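Methyltransferase (Thermus thermophilus, PDB 1WS6) probably transfers a methyl group from S-adenosylmethionine to ribosomal RNA, as related enzymes of its Rossmann-like family do. Local coordinates at residues V113-P118 and L142-H147; V12-P17 and K80-R85; R42-D47 and Q107-T112; V67-D72 and V93-E98; H147-Y152 and Y161-L166. All blocks are in the same frame, centred on the assembly; numbering follows the deposited sequence.

Contact 1: V113-P118 and L142-H147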
# COMPACT_ATOMS: atom_id res chain seq x y z
N VAL A 113 8.58 4.43 0.19
CA VAL A 113 7.35 4.34 0.96
C VAL A 113 6.84 2.90 1.02
O VAL A 113 6.91 2.17 0.03
CB VAL A 113 6.23 5.19 0.34
CG1 VAL A 113 4.94 4.99 1.12
CG2 VAL A 113 6.63 6.65 0.32
N ALA A 114 6.36 2.51 2.18
CA ALA A 114 5.82 1.17 2.35
C ALA A 114 4.47 1.33 3.04
O ALA A 114 4.40 1.66 4.22
CB ALA A 114 6.75 0.32 3.20
N PHE A 115 3.40 1.13 2.27
CA PHE A 115 2.03 1.24 2.76
C PHE A 115 1.44 -0.12 3.05
O PHE A 115 1.50 -1.03 2.22
CB PHE A 115 1.15 1.96 1.73
CG PHE A 115 -0.33 1.92 2.05
CD1 PHE A 115 -1.09 0.80 1.71
CD2 PHE A 115 -0.95 2.98 2.69
CE1 PHE A 115 -2.46 0.74 2.02
CE2 PHE A 115 -2.31 2.93 3.00
CZ PHE A 115 -3.07 1.81 2.66
N MSE A 116 0.85 -0.27 4.23
CA MSE A 116 0.25 -1.53 4.61
C MSE A 116 -1.16 -1.38 5.18
O MSE A 116 -1.36 -0.72 6.20
CB MSE A 116 1.16 -2.24 5.61
CG MSE A 116 0.59 -3.53 6.15
SE MSE A 116 1.91 -4.51 7.17
CE MSE A 116 2.53 -5.61 5.74
N ALA A 117 -2.13 -2.00 4.52
CA ALA A 117 -3.51 -1.97 4.96
C ALA A 117 -4.04 -3.41 4.98
O ALA A 117 -4.85 -3.80 4.15
CB ALA A 117 -4.35 -1.10 4.03
N PRO A 118 -3.56 -4.21 5.93
CA PRO A 118 -3.99 -5.60 6.04
C PRO A 118 -5.41 -5.73 6.58
O PRO A 118 -5.94 -4.79 7.17
CB PRO A 118 -2.95 -6.21 6.98
CG PRO A 118 -2.62 -5.08 7.88
CD PRO A 118 -2.57 -3.87 6.98
N LEU A 142 8.99 6.60 4.32
CA LEU A 142 7.87 6.41 5.23
C LEU A 142 7.27 5.02 5.28
O LEU A 142 7.27 4.30 4.28
CB LEU A 142 6.72 7.33 4.86
CG LEU A 142 6.67 8.77 5.34
CD1 LEU A 142 5.40 9.40 4.81
CD2 LEU A 142 6.72 8.81 6.86
N TYR A 143 6.77 4.67 6.46
CA TYR A 143 6.04 3.42 6.69
C TYR A 143 4.66 3.97 7.01
O TYR A 143 4.50 4.78 7.93
CB TYR A 143 6.55 2.64 7.91
CG TYR A 143 7.82 1.86 7.70
CD1 TYR A 143 9.05 2.39 8.09
CD2 TYR A 143 7.81 0.60 7.11
CE1 TYR A 143 10.22 1.69 7.90
CE2 TYR A 143 8.98 -0.11 6.91
CZ TYR A 143 10.18 0.44 7.31
OH TYR A 143 11.36 -0.24 7.10
N VAL A 144 3.66 3.57 6.23
CA VAL A 144 2.31 4.04 6.47
C VAL A 144 1.46 2.84 6.82
O VAL A 144 1.39 1.87 6.06
CB VAL A 144 1.72 4.72 5.24
CG1 VAL A 144 0.30 5.17 5.53
CG2 VAL A 144 2.60 5.91 4.84
N LEU A 145 0.80 2.91 7.97
CA LEU A 145 -0.02 1.80 8.43
C LEU A 145 -1.50 2.21 8.53
O LEU A 145 -1.81 3.22 9.16
CB LEU A 145 0.51 1.34 9.79
CG LEU A 145 2.06 1.42 9.88
CD1 LEU A 145 2.55 1.20 11.32
CD2 LEU A 145 2.68 0.38 8.96
N GLN A 146 -2.39 1.48 7.87
CA GLN A 146 -3.82 1.79 7.95
C GLN A 146 -4.44 0.80 8.91
O GLN A 146 -4.10 -0.38 8.89
CB GLN A 146 -4.52 1.68 6.59
CG GLN A 146 -6.02 1.94 6.68
CD GLN A 146 -6.76 1.72 5.37
OE1 GLN A 146 -7.81 1.07 5.34
NE2 GLN A 146 -6.24 2.29 4.28
N HIS A 147 -5.36 1.26 9.75
CA HIS A 147 -5.97 0.40 10.75
C HIS A 147 -7.20 1.07 11.37
O HIS A 147 -7.47 2.24 11.11
CB HIS A 147 -4.95 0.14 11.84
CG HIS A 147 -4.38 1.39 12.43
ND1 HIS A 147 -5.10 2.22 13.27
CD2 HIS A 147 -3.18 1.99 12.26
CE1 HIS A 147 -4.37 3.27 13.59
NE2 HIS A 147 -3.20 3.16 12.98
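V113 opens the pairing with L142, its CA lying 3.3 Å from L142 O in a CA-H...O contact. Strands 113-116 and 142-147 run parallel, 10° apart, as neighbours in the Rossmann-like sheet. A114 N donates to L142 O at 2.9 Å, and A114 O accepts from V144 N. On the face shared with M116 and L145, A114 CB approaches Y143 CD2 to 4.1 Å. F115 turns to the other face, beside V113 and V144. Its chi1 of 170° sets CG anti to the backbone N. In the ring, CD2 lies 3.8 Å from V144 CG1. F115 CZ meets Q146 NE2 at 3.6 Å, the amide nitrogen arriving at the ring edge with the two planes 72° apart. M116, a selenomethionine, continues the ladder: its N donates to V144 O and its O accepts from Q146 N at 2.9 Å. Past the strand end, A117 CB rests on Q146 CB at 3.8 Å. P118 follows, in what is probably the counterpart of the (D/N)PPY loop of related methyltransferases, with alanine in the first position. The chemistry implies a buried join in which backbone bonds satisfy the polar atoms between the strands, while apolar side chains fill both faces.

Contact 2: V12-P17 and K80-R85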
# COMPACT_ATOMS: atom_id res chain seq x y z
N VAL A 12 -9.86 5.38 -14.08
CA VAL A 12 -10.09 3.97 -14.41
C VAL A 12 -10.66 3.14 -13.26
O VAL A 12 -10.14 3.16 -12.14
CB VAL A 12 -8.78 3.30 -14.91
CG1 VAL A 12 -8.98 1.80 -15.04
CG2 VAL A 12 -8.38 3.89 -16.25
N ALA A 13 -11.73 2.41 -13.55
CA ALA A 13 -12.39 1.57 -12.56
C ALA A 13 -11.57 0.31 -12.29
O ALA A 13 -11.01 -0.29 -13.20
CB ALA A 13 -13.78 1.18 -13.03
N LEU A 14 -11.52 -0.10 -11.03
CA LEU A 14 -10.76 -1.29 -10.69
C LEU A 14 -11.70 -2.40 -10.27
O LEU A 14 -12.62 -2.17 -9.50
CB LEU A 14 -9.77 -0.99 -9.57
CG LEU A 14 -8.73 0.10 -9.87
CD1 LEU A 14 -7.87 0.36 -8.64
CD2 LEU A 14 -7.88 -0.36 -11.06
N LYS A 15 -11.46 -3.61 -10.78
CA LYS A 15 -12.28 -4.74 -10.41
C LYS A 15 -11.93 -5.05 -8.95
O LYS A 15 -10.76 -5.25 -8.63
CB LYS A 15 -11.96 -5.96 -11.28
CG LYS A 15 -12.26 -5.82 -12.77
CD LYS A 15 -11.96 -7.13 -13.51
CE LYS A 15 -12.29 -7.08 -15.01
NZ LYS A 15 -11.31 -6.30 -15.84
N VAL A 16 -12.93 -5.07 -8.07
CA VAL A 16 -12.68 -5.37 -6.66
C VAL A 16 -13.68 -6.37 -6.09
O VAL A 16 -14.89 -6.12 -6.07
CB VAL A 16 -12.71 -4.08 -5.81
CG1 VAL A 16 -11.65 -3.12 -6.29
CG2 VAL A 16 -14.09 -3.44 -5.89
N PRO A 17 -13.19 -7.52 -5.60
CA PRO A 17 -14.06 -8.55 -5.03
C PRO A 17 -14.93 -8.02 -3.90
O PRO A 17 -14.48 -7.24 -3.07
CB PRO A 17 -13.06 -9.61 -4.56
CG PRO A 17 -11.88 -8.79 -4.17
CD PRO A 17 -11.78 -7.79 -5.30
N LYS A 80 -3.93 -8.59 -11.44
CA LYS A 80 -3.34 -8.61 -12.77
C LYS A 80 -4.30 -8.05 -13.80
O LYS A 80 -3.88 -7.35 -14.73
CB LYS A 80 -2.92 -10.03 -13.12
CG LYS A 80 -1.81 -10.55 -12.22
CD LYS A 80 -1.30 -11.92 -12.64
CE LYS A 80 -0.17 -12.37 -11.72
NZ LYS A 80 0.36 -13.71 -12.07
N GLU A 81 -5.58 -8.35 -13.63
CA GLU A 81 -6.57 -7.82 -14.55
C GLU A 81 -6.56 -6.30 -14.41
O GLU A 81 -6.68 -5.58 -15.39
CB GLU A 81 -7.97 -8.34 -14.23
CG GLU A 81 -8.13 -9.85 -14.36
CD GLU A 81 -9.59 -10.28 -14.44
OE1 GLU A 81 -9.86 -11.51 -14.39
OE2 GLU A 81 -10.47 -9.40 -14.56
N ASN A 82 -6.40 -5.82 -13.17
CA ASN A 82 -6.40 -4.39 -12.93
C ASN A 82 -5.15 -3.70 -13.47
O ASN A 82 -5.22 -2.57 -13.92
CB ASN A 82 -6.60 -4.09 -11.44
CG ASN A 82 -8.03 -4.33 -10.99
OD1 ASN A 82 -8.97 -4.15 -11.75
ND2 ASN A 82 -8.20 -4.73 -9.73
N VAL A 83 -4.02 -4.40 -13.41
CA VAL A 83 -2.77 -3.85 -13.92
C VAL A 83 -2.98 -3.65 -15.42
O VAL A 83 -2.48 -2.69 -16.01
CB VAL A 83 -1.58 -4.82 -13.65
CG1 VAL A 83 -0.40 -4.52 -14.58
CG2 VAL A 83 -1.12 -4.69 -12.20
N ARG A 84 -3.73 -4.57 -16.03
CA ARG A 84 -4.05 -4.52 -17.45
C ARG A 84 -5.00 -3.36 -17.77
O ARG A 84 -4.70 -2.54 -18.64
CB ARG A 84 -4.70 -5.83 -17.89
CG ARG A 84 -3.71 -6.94 -18.19
CD ARG A 84 -3.24 -6.91 -19.64
NE ARG A 84 -4.10 -7.73 -20.51
CZ ARG A 84 -3.83 -8.01 -21.78
NH1 ARG A 84 -2.73 -7.55 -22.35
NH2 ARG A 84 -4.66 -8.78 -22.47
N ARG A 85 -6.13 -3.30 -17.07
CA ARG A 85 -7.10 -2.23 -17.31
C ARG A 85 -6.45 -0.86 -17.20
O ARG A 85 -6.72 0.03 -18.00
CB ARG A 85 -8.26 -2.30 -16.32
CG ARG A 85 -9.06 -3.58 -16.34
CD ARG A 85 -10.15 -3.59 -15.25
NE ARG A 85 -11.39 -2.90 -15.64
CZ ARG A 85 -11.50 -1.59 -15.82
NH1 ARG A 85 -10.45 -0.80 -15.65
NH2 ARG A 85 -12.66 -1.06 -16.17
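K15 lies in an extended segment that runs past helix 73-86, with L14 CA 5.8 Å from N82 CA. Residues 13-14 of the segment form a weakly bonded strand that pairs with 2-3, a small N-terminal antiparallel sheet which here packs on a helix of the Rossmann-like domain. At the solvent side K15 crosses E81 at about a right angle, in a salt bridge of 3.5 Å from K15 NZ to E81 OE2, and K15 NZ sits near the like-charged R85 NE. The lysine end is doubtful in detail, since K15 CD is placed only 2.9 Å from E81 OE2. N82 bonds to the backbone of K15 as a strand edge might: its OD1 accepts from K15 N at 2.7 Å, and its ND2 donates to K15 O at 2.8 Å. ND2 also bonds S52 O, tying the same amide to the glycine-rich region after strand 44-48. An alanine at N82 would probably leave K15 N, K15 O and S52 O without this partner and let the segment shift. The bond from N82 ND2 to K15 O is nearly straight (176°), lies in the amide plane of N82 and meets a lone pair of the carbonyl.

Contact 3: R42-D47 and Q107-T112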
# COMPACT_ATOMS: atom_id res chain seq x y z
N ARG A 42 9.28 11.20 -6.17
CA ARG A 42 8.70 9.87 -6.05
C ARG A 42 9.69 8.85 -5.52
O ARG A 42 10.39 9.10 -4.55
CB ARG A 42 8.17 9.40 -7.41
CG ARG A 42 7.06 10.27 -7.99
CD ARG A 42 5.79 10.25 -7.13
NE ARG A 42 4.75 11.09 -7.70
CZ ARG A 42 4.69 12.42 -7.57
NH1 ARG A 42 5.61 13.07 -6.86
NH2 ARG A 42 3.73 13.11 -8.18
N GLY A 43 9.72 7.69 -6.17
CA GLY A 43 10.61 6.62 -5.75
C GLY A 43 9.89 5.29 -5.79
O GLY A 43 8.89 5.14 -6.50
N ARG A 44 10.39 4.31 -5.05
CA ARG A 44 9.76 2.99 -5.02
C ARG A 44 8.73 2.89 -3.90
O ARG A 44 8.98 3.29 -2.76
CB ARG A 44 10.83 1.91 -4.89
CG ARG A 44 11.80 1.86 -6.06
CD ARG A 44 12.03 0.43 -6.52
NE ARG A 44 12.42 -0.41 -5.39
CZ ARG A 44 12.36 -1.73 -5.37
NH1 ARG A 44 11.93 -2.41 -6.42
NH2 ARG A 44 12.71 -2.37 -4.26
N PHE A 45 7.57 2.33 -4.25
CA PHE A 45 6.43 2.17 -3.34
C PHE A 45 6.16 0.68 -3.12
O PHE A 45 6.03 -0.08 -4.08
CB PHE A 45 5.22 2.88 -3.96
CG PHE A 45 4.02 2.99 -3.04
CD1 PHE A 45 3.14 1.93 -2.89
CD2 PHE A 45 3.76 4.17 -2.37
CE1 PHE A 45 2.03 2.05 -2.08
CE2 PHE A 45 2.65 4.30 -1.56
CZ PHE A 45 1.79 3.24 -1.41
N LEU A 46 6.06 0.27 -1.87
CA LEU A 46 5.83 -1.13 -1.51
C LEU A 46 4.43 -1.29 -0.94
O LEU A 46 4.05 -0.59 0.00
CB LEU A 46 6.86 -1.58 -0.46
CG LEU A 46 7.21 -3.06 -0.25
CD1 LEU A 46 7.30 -3.39 1.23
CD2 LEU A 46 6.18 -3.95 -0.93
N ASP A 47 3.65 -2.21 -1.49
CA ASP A 47 2.29 -2.41 -0.99
C ASP A 47 2.00 -3.87 -0.70
O ASP A 47 1.46 -4.59 -1.53
CB ASP A 47 1.27 -1.86 -1.99
CG ASP A 47 -0.18 -2.15 -1.57
OD1 ASP A 47 -0.44 -2.40 -0.37
OD2 ASP A 47 -1.08 -2.12 -2.44
N GLN A 107 17.66 -9.50 -0.85
CA GLN A 107 17.93 -9.04 -2.21
C GLN A 107 18.37 -7.59 -2.20
O GLN A 107 18.61 -7.01 -3.26
CB GLN A 107 16.68 -9.19 -3.08
CG GLN A 107 16.00 -10.55 -2.96
CD GLN A 107 14.82 -10.72 -3.90
OE1 GLN A 107 14.03 -11.66 -3.76
NE2 GLN A 107 14.71 -9.83 -4.89
N GLY A 108 18.47 -7.01 -1.01
CA GLY A 108 18.88 -5.62 -0.91
C GLY A 108 17.83 -4.68 -1.48
O GLY A 108 18.14 -3.59 -1.97
N GLU A 109 16.57 -5.11 -1.42
CA GLU A 109 15.47 -4.30 -1.92
C GLU A 109 15.21 -3.11 -1.00
O GLU A 109 15.27 -3.23 0.23
CB GLU A 109 14.19 -5.14 -2.01
CG GLU A 109 14.27 -6.27 -3.01
CD GLU A 109 14.10 -5.78 -4.43
OE1 GLU A 109 14.56 -4.66 -4.72
OE2 GLU A 109 13.53 -6.52 -5.24
N ARG A 110 14.94 -1.96 -1.61
CA ARG A 110 14.64 -0.76 -0.84
C ARG A 110 13.57 0.10 -1.48
O ARG A 110 13.42 0.16 -2.70
CB ARG A 110 15.92 0.03 -0.57
CG ARG A 110 16.41 -0.20 0.84
CD ARG A 110 17.89 -0.41 0.90
NE ARG A 110 18.31 -0.98 2.19
CZ ARG A 110 17.97 -2.20 2.62
NH1 ARG A 110 17.19 -2.98 1.88
NH2 ARG A 110 18.43 -2.64 3.78
N PHE A 111 12.80 0.77 -0.62
CA PHE A 111 11.70 1.60 -1.06
C PHE A 111 11.65 2.92 -0.32
O PHE A 111 12.19 3.06 0.78
CB PHE A 111 10.38 0.88 -0.81
CG PHE A 111 10.32 -0.50 -1.38
CD1 PHE A 111 9.70 -0.74 -2.59
CD2 PHE A 111 10.90 -1.57 -0.70
CE1 PHE A 111 9.66 -2.02 -3.12
CE2 PHE A 111 10.86 -2.85 -1.22
CZ PHE A 111 10.24 -3.08 -2.44
N THR A 112 10.98 3.89 -0.93
CA THR A 112 10.82 5.20 -0.32
C THR A 112 9.58 5.20 0.58
O THR A 112 9.55 5.88 1.61
CB THR A 112 10.69 6.25 -1.42
OG1 THR A 112 11.89 6.25 -2.20
CG2 THR A 112 10.47 7.63 -0.82
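R44 lays its guanidinium flat on the ring of F111, the planes 16° apart and the centres 4.0 Å from each other. The stack is off-centre, a cation-pi contact with R44 NH2 displaced toward the ring's rim. Two bends in the arginine chain, at chi2 and chi3, accompany a side-on grip on R110 O: R44 NE donates at 2.9 Å and R44 NH2 at 3.1 Å, both with the oxygen in the guanidinium plane. R44 NH2 also forms a salt bridge with E109 OE1 at 3.0 Å, though the hydrogen bond in it is weak. This cluster lies at the starts of two adjacent central strands of the Rossmann-like sheet, 44-48, the first strand of this sheet in chain order, and 111-116, its fourth. Against the opposite face of the F111 ring sits L46 in a CH-pi contact, its CG 3.7 Å from the ring centroid and over its centre, so that the ring is sandwiched between R44 and L46. T112 N donates to R44 O at 2.8 Å, and the T112 hydroxyl bonds E138.

Contact 4: V67-D72 and V93-E98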
# COMPACT_ATOMS: atom_id res chain seq x y z
N VAL A 67 5.51 -2.00 -6.11
CA VAL A 67 5.67 -3.43 -5.92
C VAL A 67 4.51 -3.86 -5.04
O VAL A 67 4.38 -3.40 -3.93
CB VAL A 67 6.99 -3.76 -5.20
CG1 VAL A 67 7.01 -5.23 -4.80
CG2 VAL A 67 8.15 -3.46 -6.12
N LEU A 68 3.67 -4.75 -5.55
CA LEU A 68 2.51 -5.21 -4.81
C LEU A 68 2.61 -6.70 -4.51
O LEU A 68 2.77 -7.52 -5.41
CB LEU A 68 1.25 -4.95 -5.62
CG LEU A 68 0.90 -3.49 -5.91
CD1 LEU A 68 1.91 -2.86 -6.86
CD2 LEU A 68 -0.50 -3.43 -6.51
N VAL A 69 2.52 -7.05 -3.23
CA VAL A 69 2.57 -8.44 -2.86
C VAL A 69 1.23 -8.83 -2.23
O VAL A 69 0.70 -8.11 -1.39
CB VAL A 69 3.81 -8.74 -1.93
CG1 VAL A 69 4.32 -7.47 -1.33
CG2 VAL A 69 3.46 -9.76 -0.87
N GLU A 70 0.67 -9.94 -2.70
CA GLU A 70 -0.63 -10.45 -2.26
C GLU A 70 -0.63 -11.98 -2.35
O GLU A 70 -0.20 -12.54 -3.35
CB GLU A 70 -1.73 -9.84 -3.15
CG GLU A 70 -3.09 -10.50 -3.03
CD GLU A 70 -3.62 -10.51 -1.62
OE1 GLU A 70 -4.27 -11.51 -1.24
OE2 GLU A 70 -3.40 -9.53 -0.88
N LYS A 71 -1.13 -12.64 -1.31
CA LYS A 71 -1.12 -14.11 -1.26
C LYS A 71 -2.29 -14.85 -1.87
O LYS A 71 -2.12 -15.95 -2.38
CB LYS A 71 -1.01 -14.56 0.20
CG LYS A 71 -2.18 -14.09 1.05
CD LYS A 71 -2.11 -14.65 2.45
CE LYS A 71 -2.92 -13.80 3.42
NZ LYS A 71 -4.33 -13.62 2.95
N ASP A 72 -3.47 -14.25 -1.79
CA ASP A 72 -4.70 -14.85 -2.30
C ASP A 72 -4.74 -14.90 -3.83
O ASP A 72 -4.89 -13.87 -4.50
CB ASP A 72 -5.89 -14.04 -1.78
CG ASP A 72 -7.23 -14.57 -2.26
OD1 ASP A 72 -8.26 -13.95 -1.92
OD2 ASP A 72 -7.26 -15.60 -2.97
N VAL A 93 3.88 -9.55 -6.93
CA VAL A 93 4.54 -10.66 -6.26
C VAL A 93 3.47 -11.47 -5.52
O VAL A 93 2.94 -11.04 -4.49
CB VAL A 93 5.58 -10.13 -5.27
CG1 VAL A 93 6.40 -11.27 -4.72
CG2 VAL A 93 6.47 -9.13 -5.98
N ALA A 94 3.16 -12.64 -6.05
CA ALA A 94 2.14 -13.50 -5.48
C ALA A 94 2.62 -14.44 -4.39
O ALA A 94 2.91 -15.61 -4.64
CB ALA A 94 1.46 -14.31 -6.58
N LEU A 95 2.69 -13.92 -3.17
CA LEU A 95 3.11 -14.74 -2.04
C LEU A 95 2.83 -14.01 -0.74
O LEU A 95 2.63 -12.79 -0.73
CB LEU A 95 4.59 -15.08 -2.18
CG LEU A 95 5.55 -13.93 -2.44
CD1 LEU A 95 5.82 -13.21 -1.15
CD2 LEU A 95 6.85 -14.47 -3.02
N PRO A 96 2.79 -14.76 0.37
CA PRO A 96 2.53 -14.20 1.69
C PRO A 96 3.56 -13.15 2.08
O PRO A 96 4.74 -13.27 1.76
CB PRO A 96 2.56 -15.44 2.59
CG PRO A 96 3.46 -16.37 1.88
CD PRO A 96 3.04 -16.20 0.44
N VAL A 97 3.09 -12.11 2.75
CA VAL A 97 3.96 -11.03 3.17
C VAL A 97 5.08 -11.52 4.08
O VAL A 97 6.20 -11.00 4.05
CB VAL A 97 3.15 -9.95 3.90
CG1 VAL A 97 4.05 -8.83 4.38
CG2 VAL A 97 2.06 -9.43 2.97
N GLU A 98 4.78 -12.54 4.89
CA GLU A 98 5.75 -13.11 5.82
C GLU A 98 6.91 -13.81 5.11
O GLU A 98 7.94 -14.10 5.73
CB GLU A 98 5.03 -14.08 6.76
CG GLU A 98 4.22 -15.17 6.04
CD GLU A 98 3.67 -16.23 6.99
OE1 GLU A 98 2.73 -15.93 7.76
OE2 GLU A 98 4.19 -17.36 6.97
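V69 and V93 form the tight part of this contact, a parallel beta bridge with their CB atoms 4.0 Å apart. V93 N donates to L68 O at 2.8 Å in an almost straight bond (179°), and V93 O accepts from E70 N at 3.1 Å, so the pairing reaches both sides of V69. On the face that carries V67, V69 and V93, V67 CG1 meets V93 CG2 at 4.1 Å, while V69 CG2 reaches V97 CG2 at 4.1 Å and L95 CD1 at 4.2 Å. F100, from helix 97-106, closes over V69, V93 and L95. E70 is buried too, but turns from the 93-98 segment into helix 73-86, against A75 and V76; its OE1 accepts from D72 N at 2.9 Å. It occupies the strand-end position where class I methyltransferases commonly carry an acidic residue for the cofactor ribose, a role that is only inferred here.

The packing thins beyond the bridge. A94, exposed, is the centre of an inverse gamma turn that takes the chain away from the sheet, and its CA keeps a CA-H...O contact with E70 O. K71 CB comes to 3.8 Å from P96 N, and the rest of the lysine leads away toward solvent. P96 stands at the N-cap position of helix 97-106. Strands 65-69 and 91-93, joined through helix 73-86, make the beta-alpha-beta crossover at one edge of the Rossmann-like sheet.

Contact 5: H147-Y152 and Y161-L166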
# COMPACT_ATOMS: atom_id res chain seq x y z
N HIS A 147 -5.36 1.26 9.75
CA HIS A 147 -5.97 0.40 10.75
C HIS A 147 -7.20 1.07 11.37
O HIS A 147 -7.47 2.24 11.11
CB HIS A 147 -4.95 0.14 11.84
CG HIS A 147 -4.38 1.39 12.43
ND1 HIS A 147 -5.10 2.22 13.27
CD2 HIS A 147 -3.18 1.99 12.26
CE1 HIS A 147 -4.37 3.27 13.59
NE2 HIS A 147 -3.20 3.16 12.98
N PRO A 148 -7.95 0.33 12.18
CA PRO A 148 -9.12 0.97 12.79
C PRO A 148 -8.65 2.05 13.76
O PRO A 148 -7.68 1.84 14.50
CB PRO A 148 -9.86 -0.19 13.47
CG PRO A 148 -8.81 -1.26 13.63
CD PRO A 148 -7.98 -1.13 12.39
N LYS A 149 -9.31 3.20 13.75
CA LYS A 149 -8.92 4.32 14.60
C LYS A 149 -8.73 3.99 16.08
O LYS A 149 -8.00 4.69 16.79
CB LYS A 149 -9.93 5.47 14.46
CG LYS A 149 -11.20 5.33 15.30
CD LYS A 149 -12.14 6.51 15.05
CE LYS A 149 -13.06 6.79 16.25
NZ LYS A 149 -13.88 5.63 16.66
N ASP A 150 -9.36 2.92 16.56
CA ASP A 150 -9.22 2.56 17.96
C ASP A 150 -7.90 1.84 18.27
O ASP A 150 -7.48 1.76 19.42
CB ASP A 150 -10.43 1.72 18.40
CG ASP A 150 -11.71 2.56 18.52
OD1 ASP A 150 -12.03 3.30 17.56
OD2 ASP A 150 -12.40 2.49 19.56
N LEU A 151 -7.24 1.35 17.23
CA LEU A 151 -5.95 0.69 17.41
C LEU A 151 -4.95 1.84 17.52
O LEU A 151 -4.98 2.76 16.70
CB LEU A 151 -5.64 -0.16 16.18
CG LEU A 151 -4.52 -1.21 16.24
CD1 LEU A 151 -3.30 -0.71 15.53
CD2 LEU A 151 -4.23 -1.56 17.70
N TYR A 152 -4.08 1.82 18.53
CA TYR A 152 -3.11 2.90 18.69
C TYR A 152 -1.64 2.48 18.72
O TYR A 152 -1.26 1.55 19.43
CB TYR A 152 -3.38 3.69 19.98
CG TYR A 152 -2.40 4.83 20.16
CD1 TYR A 152 -2.44 5.94 19.34
CD2 TYR A 152 -1.38 4.76 21.10
CE1 TYR A 152 -1.51 6.94 19.44
CE2 TYR A 152 -0.43 5.76 21.21
CZ TYR A 152 -0.50 6.85 20.37
OH TYR A 152 0.47 7.82 20.43
N TYR A 161 -9.56 9.24 9.64
CA TYR A 161 -10.52 9.44 8.55
C TYR A 161 -11.74 8.60 8.85
O TYR A 161 -11.81 7.42 8.48
CB TYR A 161 -9.93 9.02 7.20
CG TYR A 161 -8.73 9.85 6.82
CD1 TYR A 161 -7.44 9.40 7.07
CD2 TYR A 161 -8.89 11.12 6.29
CE1 TYR A 161 -6.36 10.20 6.80
CE2 TYR A 161 -7.82 11.92 6.02
CZ TYR A 161 -6.55 11.46 6.29
OH TYR A 161 -5.47 12.29 6.06
N GLY A 162 -12.70 9.20 9.54
CA GLY A 162 -13.90 8.47 9.90
C GLY A 162 -13.55 7.36 10.88
O GLY A 162 -13.16 7.62 12.02
N GLU A 163 -13.67 6.11 10.43
CA GLU A 163 -13.39 4.97 11.29
C GLU A 163 -11.98 4.39 11.13
O GLU A 163 -11.56 3.52 11.90
CB GLU A 163 -14.42 3.87 11.04
CG GLU A 163 -14.89 3.16 12.29
CD GLU A 163 -15.82 4.02 13.15
OE1 GLU A 163 -16.13 3.60 14.29
OE2 GLU A 163 -16.23 5.10 12.69
N ASN A 164 -11.25 4.86 10.12
CA ASN A 164 -9.90 4.38 9.89
C ASN A 164 -8.86 5.43 10.23
O ASN A 164 -9.13 6.63 10.17
CB ASN A 164 -9.71 3.97 8.43
CG ASN A 164 -10.74 2.98 7.96
OD1 ASN A 164 -11.78 3.36 7.41
ND2 ASN A 164 -10.46 1.70 8.17
N ALA A 165 -7.66 4.98 10.57
CA ALA A 165 -6.58 5.88 10.88
C ALA A 165 -5.34 5.45 10.11
O ALA A 165 -5.22 4.30 9.70
CB ALA A 165 -6.30 5.87 12.37
N LEU A 166 -4.43 6.39 9.90
CA LEU A 166 -3.18 6.09 9.23
C LEU A 166 -2.09 6.52 10.18
O LEU A 166 -2.15 7.61 10.74
CB LEU A 166 -3.05 6.86 7.92
CG LEU A 166 -3.84 6.38 6.70
CD1 LEU A 166 -3.59 7.34 5.53
CD2 LEU A 166 -3.43 4.96 6.33
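H147 and A165 form an antiparallel hydrogen-bonded pair: H147 N donates to A165 O at 3.0 Å and A165 N to H147 O at 2.8 Å. P148 and N164 follow as a non-hydrogen-bonded pair, and K149, already within the type I turn P148-L151, donates its N to E163 O at 2.9 Å. The H147 ring stands with A165 O 3.9 Å above its plane, over the centre, and L151 CD1 against the opposite face; its CE1 also touches A165 CB at 3.5 Å. H147 ND1 donates to P148 O, which lies in the ring plane, but comes from above the P148 carbonyl plane, and L151 N meets the same oxygen from the other face. H147 NE2 bonds T167 OG1. An alanine in place of H147 would probably open a gap between A165 and L151 and deprive P148 O and the T167 hydroxyl of this partner. At the surface K149 NZ bridges D150 OD1 at 3.1 Å and, by a long salt bridge of 3.8 Å, E163 OE1. The antiparallel strand 164-170 set between 141-148 and 157-161 is the hallmark of the class I methyltransferase sheet.

Overall arrangement
Contacts 1, 3, 4 and 5 join neighbouring strands of one mixed sheet, whereas contact 2 attaches the N-terminal segment to a helix beside it. Contact 1 is the buried centre, and its chemistry is mostly backbone bonding and apolar packing. Contacts 3 and 1 share strand 111-116, and V113 O probably bonds L46 N between them; contact 4 continues the sheet through F45 and D47 to V67. Contact 4 is partly buried, apolar at V69 and V93 but open at A94 and K71. Contact 5 shares H147 with contact 1 and lies across the chain's centre from contact 3. Charge gathers toward the periphery: a stacked, salt-bridged arginine in contact 3, salt bridges in contacts 2 and 5.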